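Hypothetical protein (Plasmodium falciparum, PDB 1ZSO) is of unknown function but belongs to a eukaryotic family of CXXC-motif proteins that are thought to bind zinc. Local coordinates at residues Asn11-Ile16 and Phe104-Cys109; Ile35-Asp40 and Leu114-Pro119; Thr66-Ile71 and Thr81-Asn86; Val125-Gly130 and Met152-Tyr157. All coordinates share one frame; numbering follows the deposited sequence.

Interaction 1. Residues Asn11-Ile16 and Phe104-Cys109; sequences NTVVRI and FASFEC
Phe104 meets Ile16 obliquely where strand 102-110 runs antiparallel to strand 9-21, its CD1 3.5 Å from Ile16 CD1. Its backbone turns to Val14 instead: Phe104 N donates to Val14 O at 2.8 Å. Ala105 N reaches the same Val14 O in a weak bond of 3.3 Å, and with two successive residues facing Val14 the strand forms a classic beta bulge. Ala105 O in turn accepts from Val14 N in an almost straight bond (176° at the hydrogen). Ser106 pairs with Val13 without hydrogen bonds, and its CB touches Asn11 OD1 at 3.7 Å. Phe107 is bonded twice to Thr12, with Thr12 N 2.7 Å from Phe107 O. Its CG stands anti to the carbonyl carbon (chi1 -52°), and the edge of the ring receives Val14 CG2, 3.7 Å from Phe107 CE1. Glu108 offers only its CG to Asn11 ND2, while Cys109 SG lies 3.7 Å from Thr12 OG1. Leu114 covers Thr12, Phe107 and Cys109. Cohesion between the two segments thus rests on backbone hydrogen bonds and apolar packing, with Val14 and Phe107 on the face turned to strand 112-117 and Asn11, Ser106 and Glu108, beside Val13, on the other.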
loop_
_atom_site.group_PDB
_atom_site.type_symbol
_atom_site.label_atom_id
_atom_site.label_comp_id
_atom_site.label_asym_id
_atom_site.label_seq_id
_atom_site.Cartn_x
_atom_site.Cartn_y
_atom_site.Cartn_z
ATOM N N ASN B 11 -8.051 12.978 13.345
ATOM C CA ASN B 11 -9.096 11.987 13.179
ATOM C C ASN B 11 -10.113 12.405 12.074
ATOM O O ASN B 11 -10.670 13.511 12.126
ATOM C CB ASN B 11 -9.758 11.663 14.507
ATOM C CG ASN B 11 -10.481 10.327 14.461
ATOM O OD1 ASN B 11 -11.479 10.159 13.741
ATOM N ND2 ASN B 11 -9.958 9.361 15.193
ATOM N N THR B 12 -10.307 11.543 11.070
ATOM C CA THR B 12 -11.092 11.894 9.875
ATOM C C THR B 12 -12.314 10.985 9.642
ATOM O O THR B 12 -12.174 9.774 9.521
ATOM C CB THR B 12 -10.235 11.760 8.572
ATOM O OG1 THR B 12 -9.035 12.557 8.650
ATOM C CG2 THR B 12 -11.063 12.156 7.358
ATOM N N VAL B 13 -13.496 11.562 9.489
ATOM C CA VAL B 13 -14.723 10.767 9.354
ATOM C C VAL B 13 -15.264 10.734 7.921
ATOM O O VAL B 13 -15.222 11.726 7.214
ATOM C CB VAL B 13 -15.820 11.259 10.344
ATOM C CG1 VAL B 13 -17.066 10.442 10.212
ATOM C CG2 VAL B 13 -15.335 11.153 11.744
ATOM N N VAL B 14 -15.723 9.576 7.472
ATOM C CA VAL B 14 -16.492 9.516 6.240
ATOM C C VAL B 14 -17.954 9.409 6.619
ATOM O O VAL B 14 -18.333 8.483 7.324
ATOM C CB VAL B 14 -16.153 8.289 5.366
ATOM C CG1 VAL B 14 -17.051 8.240 4.141
ATOM C CG2 VAL B 14 -14.727 8.338 4.929
ATOM N N ARG B 15 -18.759 10.357 6.146
ATOM C CA ARG B 15 -20.188 10.368 6.371
ATOM C C ARG B 15 -20.898 10.041 5.081
ATOM O O ARG B 15 -20.527 10.524 4.005
ATOM C CB ARG B 15 -20.625 11.748 6.852
ATOM C CG ARG B 15 -19.599 12.383 7.761
ATOM C CD ARG B 15 -20.222 13.248 8.827
ATOM N NE ARG B 15 -21.012 14.328 8.265
ATOM C CZ ARG B 15 -22.290 14.559 8.561
ATOM N NH1 ARG B 15 -22.927 13.773 9.433
ATOM N NH2 ARG B 15 -22.920 15.593 7.997
ATOM N N ILE B 16 -21.935 9.222 5.189
ATOM C CA ILE B 16 -22.782 8.953 4.062
ATOM C C ILE B 16 -24.265 9.234 4.332
ATOM O O ILE B 16 -24.730 9.303 5.482
ATOM C CB ILE B 16 -22.618 7.505 3.535
ATOM C CG1 ILE B 16 -23.384 6.506 4.396
ATOM C CG2 ILE B 16 -21.153 7.105 3.465
ATOM C CD1 ILE B 16 -23.324 5.103 3.802
ATOM N N PHE B 104 -19.930 6.954 8.987
ATOM C CA PHE B 104 -19.832 5.626 8.430
ATOM C C PHE B 104 -18.538 4.945 8.844
ATOM O O PHE B 104 -18.529 3.753 9.122
ATOM C CB PHE B 104 -19.922 5.687 6.894
ATOM C CG PHE B 104 -20.133 4.344 6.253
ATOM C CD1 PHE B 104 -21.356 3.707 6.344
ATOM C CD2 PHE B 104 -19.090 3.694 5.602
ATOM C CE1 PHE B 104 -21.542 2.454 5.805
ATOM C CE2 PHE B 104 -19.286 2.436 5.048
ATOM C CZ PHE B 104 -20.506 1.809 5.168
ATOM N N ALA B 105 -17.436 5.689 8.845
ATOM C CA ALA B 105 -16.127 5.120 9.148
ATOM C C ALA B 105 -15.187 6.231 9.569
ATOM O O ALA B 105 -15.229 7.332 8.999
ATOM C CB ALA B 105 -15.586 4.376 7.957
ATOM N N SER B 106 -14.330 5.967 10.553
ATOM C CA SER B 106 -13.336 6.961 10.954
ATOM C C SER B 106 -11.918 6.446 10.677
ATOM O O SER B 106 -11.677 5.223 10.739
ATOM C CB SER B 106 -13.481 7.300 12.432
ATOM O OG SER B 106 -14.841 7.223 12.819
ATOM N N PHE B 107 -11.004 7.387 10.400
ATOM C CA PHE B 107 -9.584 7.081 10.167
ATOM C C PHE B 107 -8.649 8.035 10.898
ATOM O O PHE B 107 -8.851 9.247 10.875
ATOM C CB PHE B 107 -9.256 7.158 8.689
ATOM C CG PHE B 107 -10.180 6.352 7.820
ATOM C CD1 PHE B 107 -11.406 6.869 7.425
ATOM C CD2 PHE B 107 -9.831 5.086 7.400
ATOM C CE1 PHE B 107 -12.262 6.131 6.669
ATOM C CE2 PHE B 107 -10.708 4.344 6.639
ATOM C CZ PHE B 107 -11.907 4.872 6.265
ATOM N N GLU B 108 -7.611 7.483 11.533
ATOM C CA GLU B 108 -6.466 8.274 11.976
ATOM C C GLU B 108 -5.487 8.424 10.850
ATOM O O GLU B 108 -4.953 7.454 10.334
ATOM C CB GLU B 108 -5.705 7.616 13.123
ATOM C CG GLU B 108 -6.406 7.698 14.440
ATOM C CD GLU B 108 -5.643 6.961 15.542
ATOM O OE1 GLU B 108 -4.432 6.657 15.341
ATOM O OE2 GLU B 108 -6.266 6.696 16.600
ATOM N N CYS B 109 -5.199 9.671 10.549
ATOM C CA CYS B 109 -4.279 10.039 9.524
ATOM C C CYS B 109 -3.135 10.848 10.109
ATOM O O CYS B 109 -3.366 11.819 10.771
ATOM C CB CYS B 109 -5.047 10.864 8.512
ATOM S SG CYS B 109 -6.510 10.017 7.911
#

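Interaction 2. Residues Ile35-Asp40 and Leu114-Pro119; sequences IFNIRD and LIDFFP
The ring of Phe36 wedges between Leu114 and Phe117. Leu114 CD1 lies over one face of this ring, 3.9 Å from Phe36 CE1 and displaced toward the rim, in a CH-pi contact. Phe117 comes in obliquely, its CD1 3.5 Å from Phe36 CE1 and the two ring planes 43° apart. Leu114 divides its branches: while CD1 covers Phe36, CD2 meets Ile38 CG2 at 3.9 Å. This apolar face belongs to the three-stranded antiparallel sheet of strands 46-52, 34-40 and 112-117, and it packs on strands 9-21 and 152-163 of the larger sheet, where Leu114 and Phe117 both touch Val163 and Phe117 also touches Val14. The register shifts by one residue at a classic beta bulge, in which Ile115 and Asp116 both face Asn37. Asn37 O is gripped by Ile115 N at 2.8 Å and by Asp116 N at 3.2 Å. At the bulge Ile115 points toward strand 34-40, and its CG1 lies against Arg39 CB. On the other face, Asn37 CG is anti to the carbonyl carbon (chi1 -64°), and Asn37 ND2 donates to the anti side of Asp116 OD2 at 3.0 Å. The amide and carboxylate planes are 77° apart. Asn37 OD1 is held by Asn49 N, and the amide abuts the edge of the Phe118 ring, with Asn37 ND2 3.4 Å from Phe118 CZ. Nearer the start of strand 34-40, Ile35 crosses Phe118 at about a right angle, its CG2 seated against Phe118 CB at 3.9 Å.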
loop_
_atom_site.group_PDB
_atom_site.type_symbol
_atom_site.label_atom_id
_atom_site.label_comp_id
_atom_site.label_asym_id
_atom_site.label_seq_id
_atom_site.Cartn_x
_atom_site.Cartn_y
_atom_site.Cartn_z
ATOM N N ILE B 35 -10.817 3.390 -0.916
ATOM C CA ILE B 35 -10.239 4.107 -2.069
ATOM C C ILE B 35 -10.329 5.615 -1.802
ATOM O O ILE B 35 -11.371 6.172 -1.399
ATOM C CB ILE B 35 -10.936 3.708 -3.362
ATOM C CG1 ILE B 35 -10.924 2.180 -3.495
ATOM C CG2 ILE B 35 -10.245 4.328 -4.587
ATOM C CD1 ILE B 35 -11.834 1.651 -4.528
ATOM N N PHE B 36 -9.218 6.291 -1.949
ATOM C CA PHE B 36 -9.190 7.723 -1.641
ATOM C C PHE B 36 -8.266 8.397 -2.593
ATOM O O PHE B 36 -7.316 7.779 -3.106
ATOM C CB PHE B 36 -8.666 7.967 -0.225
ATOM C CG PHE B 36 -9.635 7.570 0.861
ATOM C CD1 PHE B 36 -10.688 8.388 1.179
ATOM C CD2 PHE B 36 -9.472 6.390 1.558
ATOM C CE1 PHE B 36 -11.607 8.021 2.177
ATOM C CE2 PHE B 36 -10.364 6.016 2.543
ATOM C CZ PHE B 36 -11.433 6.840 2.859
ATOM N N ASN B 37 -8.556 9.670 -2.831
ATOM C CA ASN B 37 -7.525 10.579 -3.202
ATOM C C ASN B 37 -7.007 11.289 -1.947
ATOM O O ASN B 37 -7.772 11.811 -1.131
ATOM C CB ASN B 37 -8.016 11.633 -4.168
ATOM C CG ASN B 37 -8.464 11.089 -5.503
ATOM O OD1 ASN B 37 -8.090 10.008 -5.958
ATOM N ND2 ASN B 37 -9.259 11.907 -6.179
ATOM N N ILE B 38 -5.686 11.313 -1.820
ATOM C CA ILE B 38 -5.018 11.949 -0.688
ATOM C C ILE B 38 -4.046 13.064 -1.073
ATOM O O ILE B 38 -3.675 13.241 -2.243
ATOM C CB ILE B 38 -4.263 10.909 0.131
ATOM C CG1 ILE B 38 -3.120 10.333 -0.712
ATOM C CG2 ILE B 38 -5.285 9.819 0.619
ATOM C CD1 ILE B 38 -2.020 9.614 0.089
ATOM N N ARG B 39 -3.647 13.803 -0.049
ATOM C CA ARG B 39 -2.647 14.858 -0.164
ATOM C C ARG B 39 -1.698 14.834 1.039
ATOM O O ARG B 39 -2.057 14.452 2.168
ATOM C CB ARG B 39 -3.325 16.219 -0.260
ATOM C CG ARG B 39 -2.399 17.370 -0.698
ATOM C CD ARG B 39 -3.012 18.645 -0.218
ATOM N NE ARG B 39 -2.109 19.785 -0.257
ATOM C CZ ARG B 39 -2.123 20.702 -1.221
ATOM N NH1 ARG B 39 -2.973 20.579 -2.245
ATOM N NH2 ARG B 39 -1.264 21.732 -1.171
ATOM N N ASP B 40 -0.473 15.227 0.772
ATOM C CA ASP B 40 0.507 15.429 1.816
ATOM C C ASP B 40 0.048 16.602 2.694
ATOM O O ASP B 40 -0.292 17.679 2.203
ATOM C CB ASP B 40 1.847 15.683 1.144
ATOM C CG ASP B 40 2.988 15.798 2.101
ATOM O OD1 ASP B 40 2.760 15.788 3.345
ATOM O OD2 ASP B 40 4.131 15.956 1.584
ATOM N N LEU B 114 -7.233 13.012 3.729
ATOM C CA LEU B 114 -8.216 12.343 2.894
ATOM C C LEU B 114 -8.965 13.414 2.149
ATOM O O LEU B 114 -9.617 14.204 2.785
ATOM C CB LEU B 114 -9.218 11.561 3.758
ATOM C CG LEU B 114 -8.573 10.501 4.660
ATOM C CD1 LEU B 114 -9.590 9.490 5.189
ATOM C CD2 LEU B 114 -7.492 9.791 3.887
ATOM N N ILE B 115 -8.851 13.459 0.811
ATOM C CA ILE B 115 -9.496 14.509 0.011
ATOM C C ILE B 115 -10.865 14.018 -0.538
ATOM O O ILE B 115 -11.933 14.589 -0.250
ATOM C CB ILE B 115 -8.549 14.979 -1.145
ATOM C CG1 ILE B 115 -7.230 15.521 -0.594
ATOM C CG2 ILE B 115 -9.177 16.053 -1.972
ATOM C CD1 ILE B 115 -7.368 16.772 0.261
ATOM N N ASP B 116 -10.801 12.933 -1.305
ATOM C CA ASP B 116 -11.934 12.392 -2.020
ATOM C C ASP B 116 -12.043 10.925 -1.663
ATOM O O ASP B 116 -11.056 10.238 -1.661
ATOM C CB ASP B 116 -11.705 12.467 -3.533
ATOM C CG ASP B 116 -11.576 13.882 -4.042
ATOM O OD1 ASP B 116 -12.435 14.725 -3.684
ATOM O OD2 ASP B 116 -10.627 14.154 -4.832
ATOM N N PHE B 117 -13.265 10.475 -1.398
ATOM C CA PHE B 117 -13.606 9.093 -1.147
ATOM C C PHE B 117 -14.322 8.531 -2.374
ATOM O O PHE B 117 -15.088 9.235 -3.043
ATOM C CB PHE B 117 -14.545 9.066 0.046
ATOM C CG PHE B 117 -15.163 7.752 0.293
ATOM C CD1 PHE B 117 -14.375 6.647 0.558
ATOM C CD2 PHE B 117 -16.537 7.605 0.262
ATOM C CE1 PHE B 117 -14.957 5.404 0.777
ATOM C CE2 PHE B 117 -17.112 6.366 0.483
ATOM C CZ PHE B 117 -16.329 5.271 0.746
ATOM N N PHE B 118 -14.046 7.275 -2.678
ATOM C CA PHE B 118 -14.672 6.580 -3.766
ATOM C C PHE B 118 -15.287 5.294 -3.288
ATOM O O PHE B 118 -14.597 4.354 -3.056
ATOM C CB PHE B 118 -13.666 6.277 -4.857
ATOM C CG PHE B 118 -13.067 7.499 -5.431
ATOM C CD1 PHE B 118 -12.004 8.116 -4.799
ATOM C CD2 PHE B 118 -13.599 8.080 -6.575
ATOM C CE1 PHE B 118 -11.456 9.289 -5.313
ATOM C CE2 PHE B 118 -13.051 9.237 -7.098
ATOM C CZ PHE B 118 -11.982 9.852 -6.434
ATOM N N PRO B 119 -16.615 5.242 -3.190
ATOM C CA PRO B 119 -17.256 3.982 -2.851
ATOM C C PRO B 119 -16.911 2.934 -3.878
ATOM O O PRO B 119 -16.782 3.244 -5.073
ATOM C CB PRO B 119 -18.761 4.300 -2.887
ATOM C CG PRO B 119 -18.887 5.597 -3.533
ATOM C CD PRO B 119 -17.578 6.327 -3.410
HETATM O O HOH W 1 -13.816 2.889 -1.041
#

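Interaction 3. Residues Thr66-Ile71 and Thr81-Asn86; sequences TANFMI and TINFVN
The beta hairpin of strands 69-71 and 80-85 carries a classic bulge here, with Asn68 and Phe69 both facing Ile82. Ile82 O accepts from Asn68 N at 3.1 Å and from Phe69 N at 3.2 Å, and Ile82 N returns a bond to Phe69 O at 2.8 Å. Beyond the bulge side-chain amides take over. Asn68 OD1 accepts from Phe84 N at 3.0 Å, while its ND2 is held by Asp56 O. The amide of Asn83, turned 82° from that of Asn68, sends ND2 to Thr66 O at 2.9 Å; the bond is nearly straight (167°) and lies in the carbonyl plane, on a lone pair. A water donates to Asn83 OD1 at 2.6 Å and also meets Thr66 OG1. The apolar contacts are fewer: Phe69 CD2 touches Ile82 CD1 obliquely, and the selenomethionine Met70 runs beside Thr81, its CG 3.6 Å from Thr81 CG2. Met70 also packs on Arg53 of the second subunit. At Asn68, between strands 66-67 and 69-71, hydrogen bonds of two asparagine amides thus extend the join past the regular backbone pairing, and the buried amide of Asn68 finds partners at both its oxygen and its nitrogen.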
loop_
_atom_site.group_PDB
_atom_site.type_symbol
_atom_site.label_atom_id
_atom_site.label_comp_id
_atom_site.label_asym_id
_atom_site.label_seq_id
_atom_site.Cartn_x
_atom_site.Cartn_y
_atom_site.Cartn_z
ATOM N N THR B 66 1.441 -0.190 13.826
ATOM C CA THR B 66 1.218 -0.652 12.462
ATOM C C THR B 66 0.229 0.281 11.770
ATOM O O THR B 66 -0.445 1.020 12.434
ATOM C CB THR B 66 0.665 -2.080 12.476
ATOM O OG1 THR B 66 -0.621 -2.084 13.119
ATOM C CG2 THR B 66 1.605 -3.007 13.222
ATOM N N ALA B 67 0.146 0.225 10.434
ATOM C CA ALA B 67 -0.812 1.006 9.663
ATOM C C ALA B 67 -1.437 0.155 8.559
ATOM O O ALA B 67 -0.887 -0.872 8.156
ATOM C CB ALA B 67 -0.169 2.229 9.050
ATOM N N ASN B 68 -2.599 0.606 8.095
ATOM C CA ASN B 68 -3.335 -0.020 6.998
ATOM C C ASN B 68 -2.845 0.530 5.654
ATOM O O ASN B 68 -2.887 -0.167 4.635
ATOM C CB ASN B 68 -4.833 0.310 7.083
ATOM C CG ASN B 68 -5.511 -0.336 8.232
ATOM O OD1 ASN B 68 -6.467 0.220 8.755
ATOM N ND2 ASN B 68 -5.054 -1.521 8.634
ATOM N N PHE B 69 -2.409 1.795 5.688
ATOM C CA PHE B 69 -1.774 2.463 4.553
ATOM C C PHE B 69 -0.633 3.366 4.998
ATOM O O PHE B 69 -0.744 4.081 5.997
ATOM C CB PHE B 69 -2.775 3.318 3.751
ATOM C CG PHE B 69 -2.173 3.946 2.518
ATOM C CD1 PHE B 69 -2.059 3.226 1.341
ATOM C CD2 PHE B 69 -1.669 5.238 2.545
ATOM C CE1 PHE B 69 -1.462 3.820 0.162
ATOM C CE2 PHE B 69 -1.102 5.803 1.413
ATOM C CZ PHE B 69 -0.991 5.073 0.208
HETATM N N MSE B 70 0.434 3.353 4.202
HETATM C CA MSE B 70 1.591 4.212 4.420
HETATM C C MSE B 70 2.179 4.807 3.122
HETATM O O MSE B 70 2.098 4.222 2.043
HETATM C CB MSE B 70 2.729 3.431 5.063
HETATM C CG MSE B 70 2.681 3.259 6.548
HETATM SE SE MSE B 70 4.584 2.834 7.104
HETATM C CE MSE B 70 4.586 0.965 6.689
ATOM N N ILE B 71 2.816 5.963 3.264
ATOM C CA ILE B 71 3.493 6.586 2.166
ATOM C C ILE B 71 4.652 7.407 2.720
ATOM O O ILE B 71 4.543 8.019 3.772
ATOM C CB ILE B 71 2.495 7.390 1.280
ATOM C CG1 ILE B 71 3.167 7.937 0.026
ATOM C CG2 ILE B 71 1.809 8.546 2.025
ATOM C CD1 ILE B 71 2.134 8.452 -0.958
ATOM N N THR B 81 0.803 7.872 7.428
ATOM C CA THR B 81 -0.006 6.685 7.662
ATOM C C THR B 81 -1.524 6.982 7.720
ATOM O O THR B 81 -1.947 8.085 8.073
ATOM C CB THR B 81 0.368 6.044 9.007
ATOM O OG1 THR B 81 0.101 6.979 10.061
ATOM C CG2 THR B 81 1.825 5.684 9.044
ATOM N N ILE B 82 -2.304 5.976 7.339
ATOM C CA ILE B 82 -3.744 5.909 7.639
ATOM C C ILE B 82 -4.061 4.615 8.381
ATOM O O ILE B 82 -3.596 3.547 8.023
ATOM C CB ILE B 82 -4.608 5.858 6.382
ATOM C CG1 ILE B 82 -4.262 6.994 5.440
ATOM C CG2 ILE B 82 -6.075 5.923 6.798
ATOM C CD1 ILE B 82 -4.816 6.811 4.058
ATOM N N ASN B 83 -4.845 4.727 9.417
ATOM C CA ASN B 83 -5.418 3.568 10.116
ATOM C C ASN B 83 -6.929 3.760 10.213
ATOM O O ASN B 83 -7.375 4.814 10.687
ATOM C CB ASN B 83 -4.888 3.449 11.540
ATOM C CG ASN B 83 -3.743 2.471 11.675
ATOM O OD1 ASN B 83 -3.814 1.323 11.233
ATOM N ND2 ASN B 83 -2.696 2.909 12.350
ATOM N N PHE B 84 -7.679 2.753 9.757
ATOM C CA PHE B 84 -9.087 2.589 10.079
ATOM C C PHE B 84 -9.235 2.424 11.579
ATOM O O PHE B 84 -8.460 1.699 12.220
ATOM C CB PHE B 84 -9.652 1.328 9.367
ATOM C CG PHE B 84 -11.088 0.994 9.741
ATOM C CD1 PHE B 84 -12.127 1.506 9.030
ATOM C CD2 PHE B 84 -11.369 0.141 10.789
ATOM C CE1 PHE B 84 -13.412 1.211 9.366
ATOM C CE2 PHE B 84 -12.632 -0.149 11.142
ATOM C CZ PHE B 84 -13.675 0.377 10.440
ATOM N N VAL B 85 -10.233 3.101 12.140
ATOM C CA VAL B 85 -10.473 3.086 13.544
ATOM C C VAL B 85 -11.700 2.235 13.791
ATOM O O VAL B 85 -12.783 2.540 13.288
ATOM C CB VAL B 85 -10.725 4.510 14.100
ATOM C CG1 VAL B 85 -11.082 4.433 15.586
ATOM C CG2 VAL B 85 -9.529 5.404 13.917
ATOM N N ASN B 86 -11.540 1.172 14.571
ATOM C CA ASN B 86 -12.675 0.313 14.913
ATOM C C ASN B 86 -13.584 1.056 15.897
ATOM O O ASN B 86 -13.181 1.355 17.007
ATOM C CB ASN B 86 -12.192 -1.021 15.500
ATOM C CG ASN B 86 -11.209 -1.772 14.558
ATOM O OD1 ASN B 86 -9.978 -1.642 14.680
ATOM N ND2 ASN B 86 -11.757 -2.535 13.609
HETATM O O HOH W 2 -2.994 -0.966 12.002
#

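Interaction 4. Residues Val125-Gly130 and Met152-Tyr157; sequences VEDTKG and MCVGIY
This is side-chain packing between two antiparallel sheets, toward one end of the molecule, the centre of the contact about 21 Å from the centre of the chain: strand 123-127 belongs to the four-stranded sheet and strand 152-163 to the six-stranded one. The axes of segments 125-127 and 152-157 stay 8.6 Å apart, and no hydrogen bond joins the two segments. Strand 123-127 runs out into a type I beta turn from Asp127 to Gly130, closed by Gly130 N on Asp127 O, and the selenomethionine Met152 reaches into this turn. Its chain is extended as far as SE and then bends (chi3 86°), which brings CE among three residues. Met152 CE lies 3.3 Å from Lys129 CG, tighter than usual carbon contact, 3.5 Å from Thr128 OG1 and 3.6 Å from Asp127 CG. Val154 crosses Asp127 at about a right angle, with both its methyls near Asp127 CB (CG2 at 3.8 Å). The carboxylate of Asp127 is buried but well supplied: OD2 accepts from Tyr133 and Asn147, and OD1 from Lys131 N, with a weak bond from Lys129 N. Such a set of donors would probably stabilise its negative charge. Back toward the start of strand 123-127, beside Trp143 and Leu26, Val125 and Ile156 meet tip to tip in a tight contact, Val125 CG2 only 3.4 Å from Ile156 CD1.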
loop_
_atom_site.group_PDB
_atom_site.type_symbol
_atom_site.label_atom_id
_atom_site.label_comp_id
_atom_site.label_asym_id
_atom_site.label_seq_id
_atom_site.Cartn_x
_atom_site.Cartn_y
_atom_site.Cartn_z
ATOM N N VAL B 125 -25.739 -5.654 1.166
ATOM C CA VAL B 125 -27.043 -5.163 1.542
ATOM C C VAL B 125 -27.908 -6.316 2.051
ATOM O O VAL B 125 -27.928 -7.401 1.469
ATOM C CB VAL B 125 -27.728 -4.502 0.369
ATOM C CG1 VAL B 125 -29.198 -4.381 0.645
ATOM C CG2 VAL B 125 -27.083 -3.149 0.092
ATOM N N GLU B 126 -28.601 -6.065 3.154
ATOM C CA GLU B 126 -29.692 -6.930 3.603
ATOM C C GLU B 126 -30.968 -6.166 3.310
ATOM O O GLU B 126 -31.015 -4.977 3.579
ATOM C CB GLU B 126 -29.602 -7.226 5.102
ATOM C CG GLU B 126 -30.663 -8.262 5.561
ATOM C CD GLU B 126 -30.503 -8.679 6.997
ATOM O OE1 GLU B 126 -29.738 -8.005 7.720
ATOM O OE2 GLU B 126 -31.139 -9.690 7.403
ATOM N N ASP B 127 -31.984 -6.828 2.748
ATOM C CA ASP B 127 -33.283 -6.173 2.548
ATOM C C ASP B 127 -34.214 -6.496 3.708
ATOM O O ASP B 127 -33.847 -7.276 4.571
ATOM C CB ASP B 127 -33.912 -6.521 1.187
ATOM C CG ASP B 127 -34.340 -7.994 1.062
ATOM O OD1 ASP B 127 -34.668 -8.671 2.055
ATOM O OD2 ASP B 127 -34.373 -8.472 -0.079
ATOM N N THR B 128 -35.396 -5.883 3.727
ATOM C CA THR B 128 -36.283 -5.965 4.872
ATOM C C THR B 128 -36.838 -7.388 5.078
ATOM O O THR B 128 -37.290 -7.734 6.181
ATOM C CB THR B 128 -37.460 -4.946 4.786
ATOM O OG1 THR B 128 -38.124 -5.071 3.522
ATOM C CG2 THR B 128 -36.954 -3.499 4.996
ATOM N N LYS B 129 -36.767 -8.205 4.023
ATOM C CA LYS B 129 -37.148 -9.616 4.092
ATOM C C LYS B 129 -35.943 -10.503 4.400
ATOM O O LYS B 129 -36.020 -11.723 4.289
ATOM C CB LYS B 129 -37.779 -10.045 2.768
ATOM C CG LYS B 129 -39.042 -9.269 2.402
ATOM C CD LYS B 129 -40.226 -9.688 3.252
ATOM C CE LYS B 129 -41.479 -8.895 2.898
ATOM N NZ LYS B 129 -42.297 -8.598 4.115
ATOM N N GLY B 130 -34.819 -9.877 4.743
ATOM C CA GLY B 130 -33.684 -10.581 5.313
ATOM C C GLY B 130 -32.683 -11.214 4.360
ATOM O O GLY B 130 -31.742 -11.859 4.815
HETATM N N MSE B 152 -40.195 -7.961 -4.763
HETATM C CA MSE B 152 -39.959 -6.696 -4.057
HETATM C C MSE B 152 -38.731 -5.975 -4.565
HETATM O O MSE B 152 -37.643 -6.520 -4.550
HETATM C CB MSE B 152 -39.814 -6.963 -2.548
HETATM C CG MSE B 152 -39.449 -5.740 -1.706
HETATM SE SE MSE B 152 -39.512 -6.122 0.250
HETATM C CE MSE B 152 -37.696 -6.857 0.528
ATOM N N CYS B 153 -38.907 -4.736 -5.007
ATOM C CA CYS B 153 -37.770 -3.928 -5.431
ATOM C C CYS B 153 -37.000 -3.492 -4.186
ATOM O O CYS B 153 -37.587 -3.072 -3.167
ATOM C CB CYS B 153 -38.208 -2.689 -6.243
ATOM S SG CYS B 153 -39.059 -2.968 -7.904
ATOM N N VAL B 154 -35.678 -3.584 -4.286
ATOM C CA VAL B 154 -34.758 -3.145 -3.240
ATOM C C VAL B 154 -33.764 -2.176 -3.859
ATOM O O VAL B 154 -33.188 -2.471 -4.868
ATOM C CB VAL B 154 -34.003 -4.350 -2.680
ATOM C CG1 VAL B 154 -33.162 -3.941 -1.540
ATOM C CG2 VAL B 154 -34.979 -5.414 -2.270
ATOM N N GLY B 155 -33.570 -1.011 -3.262
ATOM C CA GLY B 155 -32.782 0.036 -3.909
ATOM C C GLY B 155 -32.019 0.962 -2.964
ATOM O O GLY B 155 -32.396 1.180 -1.816
ATOM N N ILE B 156 -30.918 1.491 -3.464
ATOM C CA ILE B 156 -30.171 2.520 -2.765
ATOM C C ILE B 156 -29.945 3.640 -3.778
ATOM O O ILE B 156 -29.350 3.419 -4.849
ATOM C CB ILE B 156 -28.815 1.986 -2.228
ATOM C CG1 ILE B 156 -29.081 1.062 -1.045
ATOM C CG2 ILE B 156 -27.892 3.162 -1.780
ATOM C CD1 ILE B 156 -28.079 -0.009 -0.903
ATOM N N TYR B 157 -30.454 4.822 -3.448
ATOM C CA TYR B 157 -30.488 5.922 -4.386
ATOM C C TYR B 157 -29.764 7.124 -3.836
ATOM O O TYR B 157 -29.735 7.363 -2.626
ATOM C CB TYR B 157 -31.940 6.345 -4.648
ATOM C CG TYR B 157 -32.789 5.311 -5.350
ATOM C CD1 TYR B 157 -33.018 5.408 -6.716
ATOM C CD2 TYR B 157 -33.361 4.243 -4.647
ATOM C CE1 TYR B 157 -33.775 4.470 -7.380
ATOM C CE2 TYR B 157 -34.126 3.263 -5.314
ATOM C CZ TYR B 157 -34.331 3.390 -6.676
ATOM O OH TYR B 157 -35.118 2.471 -7.380
#

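Overall arrangement
Interactions 1, 2 and 3 cluster, with centres 11 to 13 Å apart, while the centre of interaction 4 lies 26 to 32 Å from theirs. Interactions 1 and 3 share the six-stranded sheet, where strands 80-85 and 102-110 are neighbours; Glu108 N and Asn83 O, 2.8 Å apart, probably form a hydrogen bond. Interaction 2 lies in the three-stranded sheet that packs against it, and it touches interaction 3 through Leu114 and Ile82. Along the chain, interaction 3 is nested inside the loops closed by interactions 1 and 2, whose segments alternate; interaction 4 follows them all. Through strands 9-21 and 152-163 the six-stranded sheet spans this all-beta chain, so it meets a different smaller sheet at each end.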